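Long-range contacts in catechol 2,3-dioxygenase (Rhodococcus sp., PDB 2WL9), which probably uses iron and dioxygen to open the ring of catechols next to their paired hydroxyls, a step in aromatic hydrocarbon breakdown: residues C[45-50]-C[122-127]; C[65-70]-C[114-119]; C[194-199]-C[270-275]. All coordinates share one frame; numbering follows the deposited sequence.

The three contacts illustrate how the chemistry of a contact follows its place in the fold. Contact 2 joins two strands in the core of one sheet and relies on regular parallel backbone bonding, with aromatic and aliphatic side chains on its faces. Contact 1, between two loops of the same half, is also buried but farther out; it replaces the regular bonding with one bridge, a proline-on-indole contact and a polar network. The two meet where Trp48 and Pro122 pack on Arg68, and both touch the second subunit. Contact 3, partly buried, belongs to the iron-bearing half and has no hydrogen bond across it. It touches contact 2 through Trp67, which packs on Ser198 and Leu199.

Contact 1: residues C[45-50]-C[122-127]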
loop_
_atom_site.group_PDB
_atom_site.type_symbol
_atom_site.label_atom_id
_atom_site.label_comp_id
_atom_site.label_asym_id
_atom_site.label_seq_id
_atom_site.Cartn_x
_atom_site.Cartn_y
_atom_site.Cartn_z
ATOM N N MET C 45 -17.944 25.095 -10.646
ATOM C CA MET C 45 -18.071 23.713 -10.170
ATOM C C MET C 45 -16.887 23.274 -9.306
ATOM O O MET C 45 -16.932 22.207 -8.671
ATOM C CB MET C 45 -18.192 22.739 -11.349
ATOM C CG MET C 45 -19.409 22.937 -12.241
ATOM S SD MET C 45 -19.323 21.895 -13.703
ATOM C CE MET C 45 -19.466 20.251 -12.996
ATOM N N ASP C 46 -15.829 24.078 -9.297
ATOM C CA ASP C 46 -14.574 23.704 -8.642
ATOM C C ASP C 46 -13.674 24.923 -8.451
ATOM O O ASP C 46 -14.164 26.046 -8.427
ATOM C CB ASP C 46 -13.855 22.592 -9.428
ATOM C CG ASP C 46 -13.480 23.003 -10.856
ATOM O OD1 ASP C 46 -13.712 24.165 -11.257
ATOM O OD2 ASP C 46 -12.947 22.143 -11.591
ATOM N N ARG C 47 -12.367 24.690 -8.326
ATOM C CA ARG C 47 -11.377 25.761 -8.143
ATOM C C ARG C 47 -11.408 26.853 -9.227
ATOM O O ARG C 47 -11.158 28.026 -8.936
ATOM C CB ARG C 47 -9.978 25.159 -8.131
ATOM C CG ARG C 47 -9.357 24.855 -6.777
ATOM C CD ARG C 47 -7.830 24.696 -6.971
ATOM N NE ARG C 47 -7.552 24.076 -8.268
ATOM C CZ ARG C 47 -6.437 24.223 -8.984
ATOM N NH1 ARG C 47 -5.419 24.967 -8.553
ATOM N NH2 ARG C 47 -6.343 23.609 -10.150
ATOM N N TRP C 48 -11.663 26.453 -10.474
ATOM C CA TRP C 48 -11.695 27.381 -11.610
ATOM C C TRP C 48 -12.705 28.490 -11.371
ATOM O O TRP C 48 -13.763 28.254 -10.785
ATOM C CB TRP C 48 -12.106 26.660 -12.897
ATOM C CG TRP C 48 -11.111 25.694 -13.477
ATOM C CD1 TRP C 48 -10.190 24.924 -12.801
ATOM C CD2 TRP C 48 -10.994 25.338 -14.860
ATOM N NE1 TRP C 48 -9.478 24.151 -13.694
ATOM C CE2 TRP C 48 -9.957 24.381 -14.961
ATOM C CE3 TRP C 48 -11.648 25.759 -16.031
ATOM C CZ2 TRP C 48 -9.568 23.822 -16.192
ATOM C CZ3 TRP C 48 -11.260 25.208 -17.253
ATOM C CH2 TRP C 48 -10.228 24.250 -17.323
ATOM N N HIS C 49 -12.381 29.696 -11.830
ATOM C CA HIS C 49 -13.327 30.807 -11.780
ATOM C C HIS C 49 -14.714 30.333 -12.225
ATOM O O HIS C 49 -15.718 30.629 -11.560
ATOM C CB HIS C 49 -12.844 31.962 -12.663
ATOM C CG HIS C 49 -13.843 33.068 -12.798
ATOM N ND1 HIS C 49 -14.705 33.163 -13.870
ATOM C CD2 HIS C 49 -14.129 34.117 -11.991
ATOM C CE1 HIS C 49 -15.475 34.226 -13.722
ATOM N NE2 HIS C 49 -15.140 34.826 -12.594
ATOM N N HIS C 50 -14.760 29.569 -13.320
ATOM C CA HIS C 50 -16.025 29.031 -13.840
ATOM C C HIS C 50 -15.835 27.842 -14.781
ATOM O O HIS C 50 -14.761 27.670 -15.373
ATOM C CB HIS C 50 -16.809 30.120 -14.587
ATOM C CG HIS C 50 -16.183 30.518 -15.887
ATOM N ND1 HIS C 50 -15.166 31.442 -15.969
ATOM C CD2 HIS C 50 -16.414 30.101 -17.154
ATOM C CE1 HIS C 50 -14.800 31.582 -17.229
ATOM N NE2 HIS C 50 -15.537 30.775 -17.969
ATOM N N PRO C 122 -6.568 28.421 -17.669
ATOM C CA PRO C 122 -7.796 28.918 -17.046
ATOM C C PRO C 122 -7.481 29.742 -15.808
ATOM O O PRO C 122 -6.484 29.467 -15.121
ATOM C CB PRO C 122 -8.515 27.638 -16.619
ATOM C CG PRO C 122 -7.410 26.644 -16.430
ATOM C CD PRO C 122 -6.454 26.954 -17.541
ATOM N N GLN C 123 -8.313 30.751 -15.547
ATOM C CA GLN C 123 -8.274 31.492 -14.295
ATOM C C GLN C 123 -8.796 30.591 -13.173
ATOM O O GLN C 123 -9.910 30.075 -13.243
ATOM C CB GLN C 123 -9.124 32.772 -14.392
ATOM C CG GLN C 123 -9.228 33.583 -13.086
ATOM C CD GLN C 123 -10.260 34.708 -13.155
ATOM O OE1 GLN C 123 -10.518 35.278 -14.217
ATOM N NE2 GLN C 123 -10.855 35.029 -12.017
ATOM N N VAL C 124 -7.975 30.417 -12.147
ATOM C CA VAL C 124 -8.323 29.607 -10.986
ATOM C C VAL C 124 -8.432 30.531 -9.773
ATOM O O VAL C 124 -7.536 31.351 -9.511
ATOM C CB VAL C 124 -7.264 28.483 -10.768
ATOM C CG1 VAL C 124 -7.648 27.559 -9.613
ATOM C CG2 VAL C 124 -7.089 27.672 -12.045
ATOM N N ASP C 125 -9.558 30.432 -9.066
ATOM C CA ASP C 125 -9.820 31.273 -7.912
ATOM C C ASP C 125 -9.574 30.453 -6.654
ATOM O O ASP C 125 -10.490 30.160 -5.890
ATOM C CB ASP C 125 -11.249 31.836 -7.952
ATOM C CG ASP C 125 -11.452 32.865 -9.066
ATOM O OD1 ASP C 125 -10.453 33.353 -9.654
ATOM O OD2 ASP C 125 -12.623 33.206 -9.348
ATOM N N THR C 126 -8.311 30.084 -6.456
ATOM C CA THR C 126 -7.909 29.268 -5.321
ATOM C C THR C 126 -8.287 29.954 -4.011
ATOM O O THR C 126 -8.735 29.289 -3.073
ATOM C CB THR C 126 -6.394 28.941 -5.386
ATOM O OG1 THR C 126 -6.086 28.412 -6.679
ATOM C CG2 THR C 126 -5.993 27.906 -4.323
ATOM N N SER C 127 -8.152 31.281 -3.973
ATOM C CA SER C 127 -8.359 32.077 -2.749
ATOM C C SER C 127 -9.784 32.081 -2.184
ATOM O O SER C 127 -9.987 32.352 -1.000
ATOM C CB SER C 127 -7.912 33.520 -2.978
ATOM O OG SER C 127 -8.699 34.134 -3.981
HETATM O O HOH W 1 -3.988 26.781 -6.922
HETATM O O HOH W 2 -12.134 29.672 -15.050
#
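His49 holds CG anti to its backbone N (chi1 173°), on the side where Gln123 and Asp125 lie, and Trp48 holds CG anti to its carbonyl carbon (chi1 -70°), from where the indole meets Pro122. Pro122 CB sits over the six-membered ring of Trp48, 3.6 Å from its centroid, a CH-pi contact. The loops form a single bridge: His49 N donates almost straight to Gln123 O (2.9 Å, 170°), and Asp125 N to Arg47 O (2.9 Å). Gln123 NE2 donates to the syn lone pair of Asp125 OD1 (2.9 Å). The bond helps hold the carboxylate, which stands nearly perpendicular to the imidazole with OD2 at the ring edge, 3.2 Å from His49 CD2. Gln123 NE2 is itself 3.4 Å from His49 CD2, and OE1, over a ring face, bonds Arg101. Val124 CG1 covers one face of the Arg47 guanidinium, and a water accepts from Thr126 OG1 and, weakly, from Arg47 NH1. Arg47 NH2 forms a salt bridge with Glu276 of the second subunit. His49 NE2 is hydrogen-bonded to Asp35, Asp125 lies near without bonding NE2, and His49 ND1 bonds His50 ND1 (2.8 Å); the carboxylates may stabilise a protonated imidazole.

Contact 2: residues C[65-70]-C[114-119]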
loop_
_atom_site.group_PDB
_atom_site.type_symbol
_atom_site.label_atom_id
_atom_site.label_comp_id
_atom_site.label_asym_id
_atom_site.label_seq_id
_atom_site.Cartn_x
_atom_site.Cartn_y
_atom_site.Cartn_z
ATOM N N ILE C 65 -17.992 25.940 -27.245
ATOM C CA ILE C 65 -17.366 24.821 -26.534
ATOM C C ILE C 65 -15.869 25.097 -26.342
ATOM O O ILE C 65 -15.153 25.307 -27.312
ATOM C CB ILE C 65 -17.534 23.515 -27.325
ATOM C CG1 ILE C 65 -19.017 23.181 -27.519
ATOM C CG2 ILE C 65 -16.812 22.358 -26.631
ATOM C CD1 ILE C 65 -19.293 22.297 -28.740
ATOM N N GLY C 66 -15.393 25.085 -25.100
ATOM C CA GLY C 66 -13.973 25.321 -24.847
ATOM C C GLY C 66 -13.196 24.061 -24.499
ATOM O O GLY C 66 -13.474 23.427 -23.480
ATOM N N TRP C 67 -12.230 23.702 -25.346
ATOM C CA TRP C 67 -11.334 22.563 -25.097
ATOM C C TRP C 67 -9.971 23.025 -24.618
ATOM O O TRP C 67 -9.353 23.895 -25.234
ATOM C CB TRP C 67 -11.137 21.733 -26.368
ATOM C CG TRP C 67 -12.400 21.172 -26.928
ATOM C CD1 TRP C 67 -13.150 21.699 -27.936
ATOM C CD2 TRP C 67 -13.058 19.973 -26.518
ATOM N NE1 TRP C 67 -14.250 20.905 -28.174
ATOM C CE2 TRP C 67 -14.219 19.840 -27.313
ATOM C CE3 TRP C 67 -12.793 19.005 -25.540
ATOM C CZ2 TRP C 67 -15.102 18.770 -27.174
ATOM C CZ3 TRP C 67 -13.677 17.942 -25.399
ATOM C CH2 TRP C 67 -14.815 17.836 -26.208
ATOM N N ARG C 68 -9.479 22.411 -23.546
ATOM C CA ARG C 68 -8.210 22.813 -22.948
ATOM C C ARG C 68 -6.984 22.093 -23.519
ATOM O O ARG C 68 -7.029 20.894 -23.813
ATOM C CB ARG C 68 -8.269 22.599 -21.434
ATOM C CG ARG C 68 -7.109 23.204 -20.655
ATOM C CD ARG C 68 -7.083 22.632 -19.243
ATOM N NE ARG C 68 -6.171 23.364 -18.366
ATOM C CZ ARG C 68 -5.937 23.047 -17.096
ATOM N NH1 ARG C 68 -6.545 22.001 -16.547
ATOM N NH2 ARG C 68 -5.094 23.776 -16.370
ATOM N N VAL C 69 -5.889 22.834 -23.667
ATOM C CA VAL C 69 -4.579 22.242 -23.910
ATOM C C VAL C 69 -3.656 22.656 -22.770
ATOM O O VAL C 69 -3.980 23.568 -22.007
ATOM C CB VAL C 69 -3.985 22.607 -25.298
ATOM C CG1 VAL C 69 -4.831 22.026 -26.418
ATOM C CG2 VAL C 69 -3.826 24.108 -25.471
ATOM N N ALA C 70 -2.523 21.974 -22.646
ATOM C CA ALA C 70 -1.633 22.154 -21.500
ATOM C C ALA C 70 -0.952 23.522 -21.423
ATOM O O ALA C 70 -0.677 24.009 -20.326
ATOM C CB ALA C 70 -0.580 21.039 -21.467
ATOM N N ASN C 114 -20.718 23.989 -34.906
ATOM C CA ASN C 114 -20.677 24.351 -33.487
ATOM C C ASN C 114 -19.431 25.182 -33.159
ATOM O O ASN C 114 -18.307 24.732 -33.405
ATOM C CB ASN C 114 -20.741 23.101 -32.603
ATOM C CG ASN C 114 -21.917 22.202 -32.941
ATOM O OD1 ASN C 114 -21.738 21.051 -33.348
ATOM N ND2 ASN C 114 -23.126 22.723 -32.783
ATOM N N PRO C 115 -19.617 26.408 -32.627
ATOM C CA PRO C 115 -18.442 27.207 -32.284
ATOM C C PRO C 115 -17.543 26.485 -31.290
ATOM O O PRO C 115 -17.991 26.065 -30.219
ATOM C CB PRO C 115 -19.040 28.469 -31.656
ATOM C CG PRO C 115 -20.371 28.590 -32.311
ATOM C CD PRO C 115 -20.863 27.162 -32.396
ATOM N N THR C 116 -16.277 26.360 -31.661
ATOM C CA THR C 116 -15.327 25.539 -30.935
ATOM C C THR C 116 -14.119 26.384 -30.562
ATOM O O THR C 116 -13.565 27.078 -31.404
ATOM C CB THR C 116 -14.909 24.347 -31.807
ATOM O OG1 THR C 116 -16.070 23.569 -32.114
ATOM C CG2 THR C 116 -13.872 23.472 -31.099
ATOM N N GLU C 117 -13.711 26.319 -29.296
ATOM C CA GLU C 117 -12.554 27.094 -28.835
ATOM C C GLU C 117 -11.491 26.189 -28.233
ATOM O O GLU C 117 -11.815 25.183 -27.601
ATOM C CB GLU C 117 -12.980 28.165 -27.832
ATOM C CG GLU C 117 -14.214 28.951 -28.277
ATOM C CD GLU C 117 -14.454 30.219 -27.472
ATOM O OE1 GLU C 117 -13.968 30.311 -26.328
ATOM O OE2 GLU C 117 -15.138 31.129 -27.993
ATOM N N ILE C 118 -10.226 26.531 -28.465
ATOM C CA ILE C 118 -9.104 25.796 -27.871
ATOM C C ILE C 118 -8.207 26.773 -27.099
ATOM O O ILE C 118 -7.749 27.783 -27.640
ATOM C CB ILE C 118 -8.303 24.982 -28.912
ATOM C CG1 ILE C 118 -9.245 24.130 -29.779
ATOM C CG2 ILE C 118 -7.309 24.062 -28.207
ATOM C CD1 ILE C 118 -8.735 23.895 -31.178
ATOM N N PHE C 119 -7.966 26.461 -25.830
ATOM C CA PHE C 119 -7.373 27.422 -24.912
ATOM C C PHE C 119 -6.418 26.766 -23.929
ATOM O O PHE C 119 -6.456 25.543 -23.735
ATOM C CB PHE C 119 -8.489 28.111 -24.114
ATOM C CG PHE C 119 -9.070 27.253 -23.014
ATOM C CD1 PHE C 119 -8.597 27.356 -21.709
ATOM C CD2 PHE C 119 -10.088 26.347 -23.287
ATOM C CE1 PHE C 119 -9.141 26.571 -20.680
ATOM C CE2 PHE C 119 -10.639 25.547 -22.271
ATOM C CZ PHE C 119 -10.166 25.666 -20.960
HETATM O O HOH W 3 -16.228 21.522 -30.121
#
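Phe119 and Arg68 make the tight end of a parallel strand pair. Phe119 CG lies between its own backbone N and carbonyl carbon (chi1 76°), and the ring takes Arg68 CA over one face, 4.0 Å from the centroid. Gly66 C meets the edge of the same ring, Phe119 CE2 standing 3.7 Å away, and Arg68 CB packs 3.6 Å from Phe119 CZ. Beneath, five backbone bonds alternate along the strands, among them Trp67 N to Glu117 O (2.7 Å, 177°) and Val69 N to Phe119 O (2.8 Å). On the other face, with Ile65 and Ile118, water mediates part of the contact: Thr116 CG2 touches the indole edge at Trp67 CD1 (3.7 Å), but a water bridges Trp67 NE1 and Thr116 OG1. Helices 72-84 and 157-167 cover this side, whereas Glu117 reaches Tyr9 and Arg100 on the Phe119 side. Arg68, with its chain extended, ends at Glu6 and at Gln275 O of the second subunit. These two strands, first and last of a beta-alpha-beta-beta-beta unit (here with an added helix, 94-100), lie adjacent and parallel, as is typical of the vicinal oxygen chelate fold.

Contact 3: residues C[194-199]-C[270-275]; sequences DRHHSL and PAPAQQ
The imidazole of His196 and the pyrrolidine of Pro272 meet at a slant, with His196 CE1 3.8 Å from Pro272 CD. CG of His196 is anti to the backbone N (chi1 174°), and the ring beyond it lies beside 270-272: ND1 is 3.8 Å from Ala271 CA, while Pro270 O stands near the ring plane at the edge, too far from ND1 to bond. Ala271 answers with its methyl group, CB packing 3.2 Å from His196 O. The nearest pair of CA atoms, His196 and Ala271, is 3.9 Å apart, yet His196 O and Ala271 N are both buried without a hydrogen-bond partner in the model. A CA-H...O contact runs from Pro270 CA to Asp194 O (3.2 Å, 145° at H). The polar end of His196 faces elsewhere, NE2 being bonded to Glu174. His197 CD2 lies in plane at the edge of the His196 ring, and the His197 ring meets that of the iron ligand His149; the His196 side chain is about 8 Å from the iron, consistent with a place around the metal site. Segment 194-199 joins strand 184-191 to strand 199-201, entering the latter at a classic beta bulge opposite Met190, and Leu199 packs on Ile150 and Ile152 of strand 149-152. Segment 270-275 lies between strands 261-266 and 283-284, where Gln275 O bonds Arg68 of the third subunit.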
loop_
_atom_site.group_PDB
_atom_site.type_symbol
_atom_site.label_atom_id
_atom_site.label_comp_id
_atom_site.label_asym_id
_atom_site.label_seq_id
_atom_site.Cartn_x
_atom_site.Cartn_y
_atom_site.Cartn_z
ATOM N N ASP C 194 -9.275 10.682 -18.484
ATOM C CA ASP C 194 -9.878 9.578 -17.727
ATOM C C ASP C 194 -11.410 9.575 -17.728
ATOM O O ASP C 194 -12.013 8.580 -17.335
ATOM C CB ASP C 194 -9.374 9.567 -16.279
ATOM C CG ASP C 194 -8.030 8.859 -16.115
ATOM O OD1 ASP C 194 -7.440 8.990 -15.016
ATOM O OD2 ASP C 194 -7.565 8.176 -17.058
ATOM N N ARG C 195 -12.047 10.671 -18.143
ATOM C CA ARG C 195 -13.506 10.663 -18.257
ATOM C C ARG C 195 -13.922 9.780 -19.425
ATOM O O ARG C 195 -13.441 9.972 -20.552
ATOM C CB ARG C 195 -14.088 12.072 -18.414
ATOM C CG ARG C 195 -15.602 12.086 -18.291
ATOM C CD ARG C 195 -16.192 13.485 -18.433
ATOM N NE ARG C 195 -15.770 14.417 -17.381
ATOM C CZ ARG C 195 -16.227 14.419 -16.128
ATOM N NH1 ARG C 195 -17.119 13.521 -15.718
ATOM N NH2 ARG C 195 -15.780 15.324 -15.268
ATOM N N HIS C 196 -14.821 8.829 -19.158
ATOM C CA HIS C 196 -15.200 7.828 -20.166
ATOM C C HIS C 196 -15.359 8.441 -21.550
ATOM O O HIS C 196 -14.795 7.941 -22.526
ATOM C CB HIS C 196 -16.486 7.078 -19.820
ATOM C CG HIS C 196 -16.928 6.168 -20.921
ATOM N ND1 HIS C 196 -16.507 4.858 -21.015
ATOM C CD2 HIS C 196 -17.693 6.396 -22.015
ATOM C CE1 HIS C 196 -17.007 4.315 -22.111
ATOM N NE2 HIS C 196 -17.729 5.226 -22.737
ATOM N N HIS C 197 -16.160 9.500 -21.622
ATOM C CA HIS C 197 -16.183 10.371 -22.796
ATOM C C HIS C 197 -16.427 11.825 -22.396
ATOM O O HIS C 197 -17.046 12.094 -21.358
ATOM C CB HIS C 197 -17.186 9.887 -23.862
ATOM C CG HIS C 197 -18.595 9.746 -23.372
ATOM N ND1 HIS C 197 -19.591 10.641 -23.699
ATOM C CD2 HIS C 197 -19.182 8.801 -22.599
ATOM C CE1 HIS C 197 -20.729 10.257 -23.146
ATOM N NE2 HIS C 197 -20.507 9.144 -22.472
ATOM N N SER C 198 -15.891 12.736 -23.208
ATOM C CA SER C 198 -16.131 14.176 -23.109
ATOM C C SER C 198 -17.133 14.628 -24.163
ATOM O O SER C 198 -17.711 15.712 -24.060
ATOM C CB SER C 198 -14.833 14.942 -23.351
ATOM O OG SER C 198 -13.829 14.536 -22.460
ATOM N N LEU C 199 -17.331 13.792 -25.179
ATOM C CA LEU C 199 -18.059 14.205 -26.378
ATOM C C LEU C 199 -18.738 13.024 -27.046
ATOM O O LEU C 199 -18.145 11.949 -27.145
ATOM C CB LEU C 199 -17.082 14.854 -27.363
ATOM C CG LEU C 199 -17.577 15.416 -28.692
ATOM C CD1 LEU C 199 -18.590 16.514 -28.454
ATOM C CD2 LEU C 199 -16.397 15.937 -29.469
ATOM N N PRO C 270 -13.553 4.942 -16.125
ATOM C CA PRO C 270 -12.689 5.465 -17.183
ATOM C C PRO C 270 -12.973 4.806 -18.535
ATOM O O PRO C 270 -13.485 3.685 -18.582
ATOM C CB PRO C 270 -11.278 5.093 -16.700
ATOM C CG PRO C 270 -11.416 4.878 -15.234
ATOM C CD PRO C 270 -12.776 4.283 -15.059
ATOM N N ALA C 271 -12.642 5.496 -19.625
ATOM C CA ALA C 271 -12.754 4.907 -20.958
ATOM C C ALA C 271 -11.867 3.665 -21.045
ATOM O O ALA C 271 -10.709 3.711 -20.619
ATOM C CB ALA C 271 -12.349 5.921 -22.029
ATOM N N PRO C 272 -12.403 2.550 -21.593
ATOM C CA PRO C 272 -11.576 1.357 -21.787
ATOM C C PRO C 272 -10.396 1.687 -22.692
ATOM O O PRO C 272 -10.524 2.532 -23.586
ATOM C CB PRO C 272 -12.518 0.378 -22.494
ATOM C CG PRO C 272 -13.898 0.878 -22.199
ATOM C CD PRO C 272 -13.764 2.364 -22.128
ATOM N N ALA C 273 -9.262 1.035 -22.447
ATOM C CA ALA C 273 -8.047 1.261 -23.225
ATOM C C ALA C 273 -8.281 0.971 -24.701
ATOM O O ALA C 273 -7.664 1.592 -25.579
ATOM C CB ALA C 273 -6.920 0.397 -22.693
ATOM N N GLN C 274 -9.186 0.027 -24.965
ATOM C CA GLN C 274 -9.474 -0.410 -26.327
ATOM C C GLN C 274 -10.963 -0.327 -26.632
ATOM O O GLN C 274 -11.792 -0.536 -25.751
ATOM C CB GLN C 274 -8.987 -1.834 -26.528
ATOM C CG GLN C 274 -7.560 -2.051 -26.078
ATOM C CD GLN C 274 -7.080 -3.424 -26.410
ATOM O OE1 GLN C 274 -6.546 -4.134 -25.556
ATOM N NE2 GLN C 274 -7.273 -3.824 -27.662
ATOM N N GLN C 275 -11.277 -0.031 -27.889
ATOM C CA GLN C 275 -12.639 0.256 -28.330
ATOM C C GLN C 275 -13.584 -0.923 -28.110
ATOM O O GLN C 275 -13.241 -2.059 -28.414
ATOM C CB GLN C 275 -12.623 0.661 -29.808
ATOM C CG GLN C 275 -13.899 1.284 -30.334
ATOM C CD GLN C 275 -14.290 2.546 -29.592
ATOM O OE1 GLN C 275 -13.446 3.394 -29.262
ATOM N NE2 GLN C 275 -15.582 2.678 -29.326
#